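Local atomic coordinates of serine-pyruvate aminotransferase (AgxT) (Sulfolobus solfataricus, PDB entry 3ZRP), a protein that probably catalyses pyridoxal-phosphate-dependent transfer of an amino group from serine to pyruvate, and perhaps also from alanine to glyoxylate. Residues 138-143 against 295-301; 300-306 against 334-340. Where two conformers were deposited one is given. Residues are numbered along the deposited sequence.

Interaction 1 (138-143 against 295-301). With PLP (pyridoxal-5'-phosphate), chain C.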
# COMPACT_ATOMS: atom_id res chain seq x y z
N THR A 138 -0.41 -12.67 -17.34
CA THR A 138 0.33 -13.53 -16.43
C THR A 138 -0.29 -14.91 -16.29
O THR A 138 0.43 -15.88 -16.08
CB THR A 138 0.41 -12.85 -15.04
OG1 THR A 138 0.86 -11.52 -15.22
CG2 THR A 138 1.39 -13.60 -14.08
N SER A 139 -1.61 -15.02 -16.45
CA SER A 139 -2.25 -16.34 -16.31
C SER A 139 -1.84 -17.34 -17.41
O SER A 139 -1.82 -18.54 -17.17
CB SER A 139 -3.76 -16.23 -16.24
OG SER A 139 -4.25 -15.68 -17.44
N THR A 140 -1.50 -16.83 -18.59
CA THR A 140 -1.26 -17.72 -19.75
C THR A 140 0.13 -17.53 -20.36
O THR A 140 0.53 -18.28 -21.24
CB THR A 140 -2.29 -17.48 -20.87
OG1 THR A 140 -2.20 -16.12 -21.33
CG2 THR A 140 -3.73 -17.78 -20.43
N GLY A 141 0.85 -16.50 -19.91
CA GLY A 141 2.15 -16.14 -20.47
C GLY A 141 2.06 -15.60 -21.89
O GLY A 141 2.99 -15.73 -22.67
N VAL A 142 0.93 -14.97 -22.22
CA VAL A 142 0.66 -14.46 -23.56
C VAL A 142 0.88 -12.95 -23.63
O VAL A 142 0.30 -12.19 -22.84
CB VAL A 142 -0.78 -14.83 -23.97
CG1 VAL A 142 -1.23 -14.07 -25.20
CG2 VAL A 142 -0.90 -16.34 -24.22
N ARG A 143 1.73 -12.52 -24.56
CA ARG A 143 2.05 -11.10 -24.74
C ARG A 143 1.20 -10.56 -25.91
O ARG A 143 1.23 -11.10 -27.02
CB ARG A 143 3.52 -10.89 -25.07
CG ARG A 143 3.96 -9.43 -25.29
CD ARG A 143 5.44 -9.31 -25.71
NE ARG A 143 5.68 -10.20 -26.83
CZ ARG A 143 6.53 -11.22 -26.86
NH1 ARG A 143 7.34 -11.48 -25.84
NH2 ARG A 143 6.57 -11.98 -27.95
N GLU A 295 4.39 -16.16 -31.61
CA GLU A 295 4.72 -14.74 -31.67
C GLU A 295 4.33 -14.00 -30.38
O GLU A 295 4.80 -12.90 -30.12
CB GLU A 295 4.05 -14.07 -32.89
CG GLU A 295 2.53 -13.93 -32.81
CD GLU A 295 1.75 -15.10 -33.38
OE1 GLU A 295 2.33 -16.20 -33.56
OE2 GLU A 295 0.52 -14.93 -33.62
N SER A 296 3.48 -14.62 -29.56
CA SER A 296 3.04 -14.00 -28.31
C SER A 296 3.65 -14.64 -27.04
O SER A 296 3.22 -14.31 -25.93
CB SER A 296 1.52 -14.05 -28.19
OG SER A 296 1.10 -15.37 -27.87
N TYR A 297 4.62 -15.55 -27.22
CA TYR A 297 5.36 -16.13 -26.08
C TYR A 297 6.03 -15.02 -25.27
O TYR A 297 6.97 -14.37 -25.74
CB TYR A 297 6.43 -17.13 -26.58
CG TYR A 297 5.92 -18.45 -27.15
CD1 TYR A 297 4.66 -18.95 -26.84
CD2 TYR A 297 6.75 -19.25 -27.96
CE1 TYR A 297 4.21 -20.18 -27.35
CE2 TYR A 297 6.32 -20.48 -28.48
CZ TYR A 297 5.06 -20.94 -28.17
OH TYR A 297 4.63 -22.16 -28.67
N SER A 298 5.52 -14.74 -24.07
CA SER A 298 6.09 -13.68 -23.24
C SER A 298 7.46 -14.08 -22.74
O SER A 298 7.75 -15.26 -22.55
CB SER A 298 5.20 -13.29 -22.04
OG SER A 298 5.35 -14.22 -20.96
N ASN A 299 8.28 -13.07 -22.52
CA ASN A 299 9.61 -13.24 -21.98
C ASN A 299 9.68 -13.16 -20.44
O ASN A 299 10.78 -13.16 -19.86
CB ASN A 299 10.56 -12.27 -22.70
CG ASN A 299 10.66 -12.59 -24.21
OD1 ASN A 299 10.45 -13.74 -24.63
ND2 ASN A 299 10.93 -11.57 -25.01
N THR A 300 8.51 -13.17 -19.79
CA THR A 300 8.46 -13.14 -18.32
C THR A 300 7.77 -14.34 -17.72
O THR A 300 8.09 -14.71 -16.59
CB THR A 300 7.77 -11.86 -17.77
OG1 THR A 300 6.42 -11.78 -18.28
CG2 THR A 300 8.55 -10.64 -18.21
N VAL A 301 6.83 -14.94 -18.44
CA VAL A 301 6.02 -16.07 -17.94
C VAL A 301 5.79 -17.10 -19.05
O VAL A 301 5.43 -16.73 -20.18
CB VAL A 301 4.62 -15.61 -17.45
CG1 VAL A 301 3.79 -16.81 -16.95
CG2 VAL A 301 4.72 -14.55 -16.36
N1 PLP C . -1.87 -7.37 -13.85
C2 PLP C . -1.00 -8.41 -14.12
C2A PLP C . -0.68 -8.71 -15.56
C3 PLP C . -0.41 -9.15 -13.08
O3 PLP C . 0.39 -10.05 -13.34
C4 PLP C . -0.70 -8.85 -11.74
C4A PLP C . -0.02 -9.65 -10.63
C5 PLP C . -1.61 -7.80 -11.50
C6 PLP C . -2.17 -7.04 -12.55
C5A PLP C . -2.02 -7.38 -10.12
O4P PLP C . -0.97 -6.78 -9.36
P PLP C . -0.98 -6.71 -7.77
O1P PLP C . 0.32 -6.01 -7.50
O2P PLP C . -1.00 -8.14 -7.37
O3P PLP C . -2.22 -5.94 -7.47
O HOH W 1 8.58 -14.00 -27.75
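The edge of the pyridoxal-phosphate pocket illustrates how a cofactor-binding turn can be tied to a distant part of the chain through backbone atoms. Thr-138 OG1 lies only 2.4 Å from PLP O3, a very short hydrogen bond in which either oxygen could be the donor, and it also bonds Ser-166. Beyond it the chain turns through a G1 beta bulge, in which Gly-141 and Val-142 both face Glu-137. Gly-141 has the positive phi (68°) this bulge calls for, and a side chain there would run into Val-301 O, 3.3 Å from Gly-141 CA. Two backbone bonds then join the bulge and the strand residue after it to the segment 295-301: Ser-298 N gives to Gly-141 O at 3.1 Å, and Arg-143 N gives to Ser-296 O at 2.7 Å, flanking the single bridge of Val-142 with Tyr-297. The Arg-143 side chain, straight as far as CD and then bent at chi3 (p), brings its guanidinium to the loop, where NH2 donates to Glu-295 O at 2.9 Å and to a water that in turn bonds Tyr-297 O, while NH1 forms a salt bridge with Glu-171. Nearer the cofactor, Val-301 CG1 rests on Thr-138 O at 3.6 Å. The whole is a beta hairpin (136-137 with 142-143) carrying a G1 bulge, whose turn begins at the residue bonded to PLP O3, within a class-V aminotransferase active site.

Interaction 2 (300-306 against 334-340)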
# COMPACT_ATOMS: atom_id res chain seq x y z
N THR A 300 8.51 -13.17 -19.79
CA THR A 300 8.46 -13.14 -18.32
C THR A 300 7.77 -14.34 -17.72
O THR A 300 8.09 -14.71 -16.59
CB THR A 300 7.77 -11.86 -17.77
OG1 THR A 300 6.42 -11.78 -18.28
CG2 THR A 300 8.55 -10.64 -18.21
N VAL A 301 6.83 -14.94 -18.44
CA VAL A 301 6.02 -16.07 -17.94
C VAL A 301 5.79 -17.10 -19.05
O VAL A 301 5.43 -16.73 -20.18
CB VAL A 301 4.62 -15.61 -17.45
CG1 VAL A 301 3.79 -16.81 -16.95
CG2 VAL A 301 4.72 -14.55 -16.36
N THR A 302 5.96 -18.37 -18.73
CA THR A 302 5.66 -19.46 -19.66
C THR A 302 4.81 -20.48 -18.94
O THR A 302 5.16 -20.92 -17.85
CB THR A 302 6.98 -20.15 -20.15
OG1 THR A 302 7.84 -19.16 -20.74
CG2 THR A 302 6.67 -21.22 -21.20
N GLY A 303 3.67 -20.84 -19.53
CA GLY A 303 2.79 -21.86 -18.96
C GLY A 303 3.17 -23.22 -19.55
O GLY A 303 3.44 -23.33 -20.77
N VAL A 304 3.19 -24.24 -18.70
CA VAL A 304 3.73 -25.55 -19.08
C VAL A 304 2.62 -26.57 -18.89
O VAL A 304 2.24 -26.86 -17.76
CB VAL A 304 5.01 -25.94 -18.26
CG1 VAL A 304 5.61 -27.25 -18.75
CG2 VAL A 304 6.09 -24.83 -18.34
N ILE A 305 2.07 -27.06 -20.00
CA ILE A 305 0.99 -28.04 -19.95
C ILE A 305 1.51 -29.42 -19.49
O ILE A 305 2.55 -29.89 -19.98
CB ILE A 305 0.25 -28.15 -21.31
CG1 ILE A 305 -0.48 -26.84 -21.63
CG2 ILE A 305 -0.77 -29.30 -21.29
CD1 ILE A 305 -0.72 -26.59 -23.11
N LEU A 306 0.80 -30.01 -18.54
CA LEU A 306 1.05 -31.37 -18.05
C LEU A 306 -0.05 -32.33 -18.51
O LEU A 306 -1.23 -32.14 -18.17
CB LEU A 306 1.16 -31.40 -16.52
CG LEU A 306 2.39 -30.71 -15.93
CD1 LEU A 306 2.28 -30.62 -14.41
CD2 LEU A 306 3.67 -31.41 -16.35
N LYS A 334 -4.44 -27.64 -17.92
CA LYS A 334 -3.81 -28.28 -16.76
C LYS A 334 -2.32 -27.99 -16.90
O LYS A 334 -1.65 -28.48 -17.81
CB LYS A 334 -4.09 -29.79 -16.74
CG LYS A 334 -3.69 -30.49 -15.46
CD LYS A 334 -4.09 -31.96 -15.50
CE LYS A 334 -3.33 -32.79 -14.47
NZ LYS A 334 -3.11 -34.20 -14.93
N TYR A 335 -1.80 -27.15 -16.00
CA TYR A 335 -0.47 -26.58 -16.18
C TYR A 335 0.14 -25.99 -14.91
O TYR A 335 -0.55 -25.81 -13.90
CB TYR A 335 -0.48 -25.53 -17.31
CG TYR A 335 -1.16 -24.19 -16.97
CD1 TYR A 335 -2.50 -24.13 -16.63
CD2 TYR A 335 -0.43 -22.99 -17.02
CE1 TYR A 335 -3.14 -22.90 -16.34
CE2 TYR A 335 -1.05 -21.75 -16.75
CZ TYR A 335 -2.40 -21.72 -16.40
OH TYR A 335 -2.99 -20.53 -16.10
N PHE A 336 1.44 -25.69 -14.98
CA PHE A 336 2.10 -24.83 -14.01
C PHE A 336 2.81 -23.72 -14.77
O PHE A 336 2.95 -23.79 -15.98
CB PHE A 336 3.05 -25.62 -13.07
CG PHE A 336 4.30 -26.13 -13.75
CD1 PHE A 336 4.29 -27.34 -14.44
CD2 PHE A 336 5.49 -25.41 -13.69
CE1 PHE A 336 5.43 -27.83 -15.08
CE2 PHE A 336 6.65 -25.88 -14.33
CZ PHE A 336 6.62 -27.10 -15.03
N ARG A 337 3.24 -22.68 -14.07
CA ARG A 337 3.90 -21.57 -14.72
C ARG A 337 5.32 -21.37 -14.24
O ARG A 337 5.62 -21.53 -13.05
CB ARG A 337 3.12 -20.28 -14.47
CG ARG A 337 1.79 -20.23 -15.22
CD ARG A 337 1.04 -18.95 -14.83
NE ARG A 337 0.54 -19.04 -13.46
CZ ARG A 337 0.09 -18.01 -12.74
NH1 ARG A 337 0.09 -16.78 -13.24
NH2 ARG A 337 -0.38 -18.20 -11.50
N ILE A 338 6.17 -20.97 -15.17
CA ILE A 338 7.52 -20.56 -14.86
C ILE A 338 7.59 -19.04 -14.96
O ILE A 338 7.31 -18.48 -16.00
CB ILE A 338 8.57 -21.18 -15.83
CG1 ILE A 338 8.41 -22.70 -15.93
CG2 ILE A 338 10.00 -20.83 -15.38
CD1 ILE A 338 9.24 -23.32 -17.08
N GLY A 339 7.97 -18.39 -13.87
CA GLY A 339 8.24 -16.98 -13.89
C GLY A 339 9.71 -16.77 -14.11
O GLY A 339 10.52 -17.31 -13.35
N HIS A 340 10.07 -16.02 -15.15
CA HIS A 340 11.46 -15.77 -15.50
C HIS A 340 11.59 -14.29 -15.77
O HIS A 340 11.53 -13.85 -16.90
CB HIS A 340 11.96 -16.64 -16.68
CG HIS A 340 10.94 -16.83 -17.79
ND1 HIS A 340 10.69 -15.87 -18.74
CD2 HIS A 340 10.14 -17.88 -18.09
CE1 HIS A 340 9.76 -16.32 -19.58
NE2 HIS A 340 9.40 -17.53 -19.20
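Val-304 and Phe-336 form the apolar centre of this antiparallel strand pair: Val-304 CB sits over the ring face in a CH-pi contact, 4.0 Å from the centroid, while Leu-306 CD1 meets the ring edge at Phe-336 CD1, 3.8 Å away. Val-304 CG2 also packs on Ile-338 CD1 at 3.7 Å, so Val-304, Phe-336 and Ile-338 make an apolar patch on the face they share with Thr-302. Beneath these side chains the main chains pair in regular alternation. Val-304 N to Phe-336 O (2.8 Å) and Phe-336 N to Val-304 O (3.1 Å) close one hydrogen-bonded pair; Thr-302 and Ile-338 close the next, with Ile-338 N to Thr-302 O at 2.9 Å. Gly-303 faces Arg-337 between them, and its lack of a side chain leaves room for the Tyr-335 ring. At the polar end, His-340 N donates to Thr-300 O at 2.8 Å, and His-340 NE2 shares a hydrogen bond with Thr-302 OG1 at 2.7 Å. On the other face, Arg-337 bonds Pro-327 O and Thr-138 O. Strand 335-339 is the middle one of three, between 301-305 and 326-327, and helices 264-284, 311-319 and 346-363 cover the face bearing Phe-336 and Ile-338.

How the interactions relate
Interactions 1 and 2 show how one piece of chain can serve two contacts in succession. Their centres are 9 Å apart, and both use Thr-300 and Val-301, where the loop after helix 264-284 becomes strand 301-305. Along the chain they come in series: the loop first meets 138-143, then continues as strand 301-305, paired with 335-339. Direct bonds also join the two: Tyr-335 OH lies 2.5 Å from Ser-139 O, probably a hydrogen bond, and Asn-299 O and His-340 ND1, 2.9 Å apart, form a weak one. The three-stranded sheet is thereby connected to the turn that begins at the cofactor, with the side chain of Arg-337 about 7 Å from PLP at the nearest atoms.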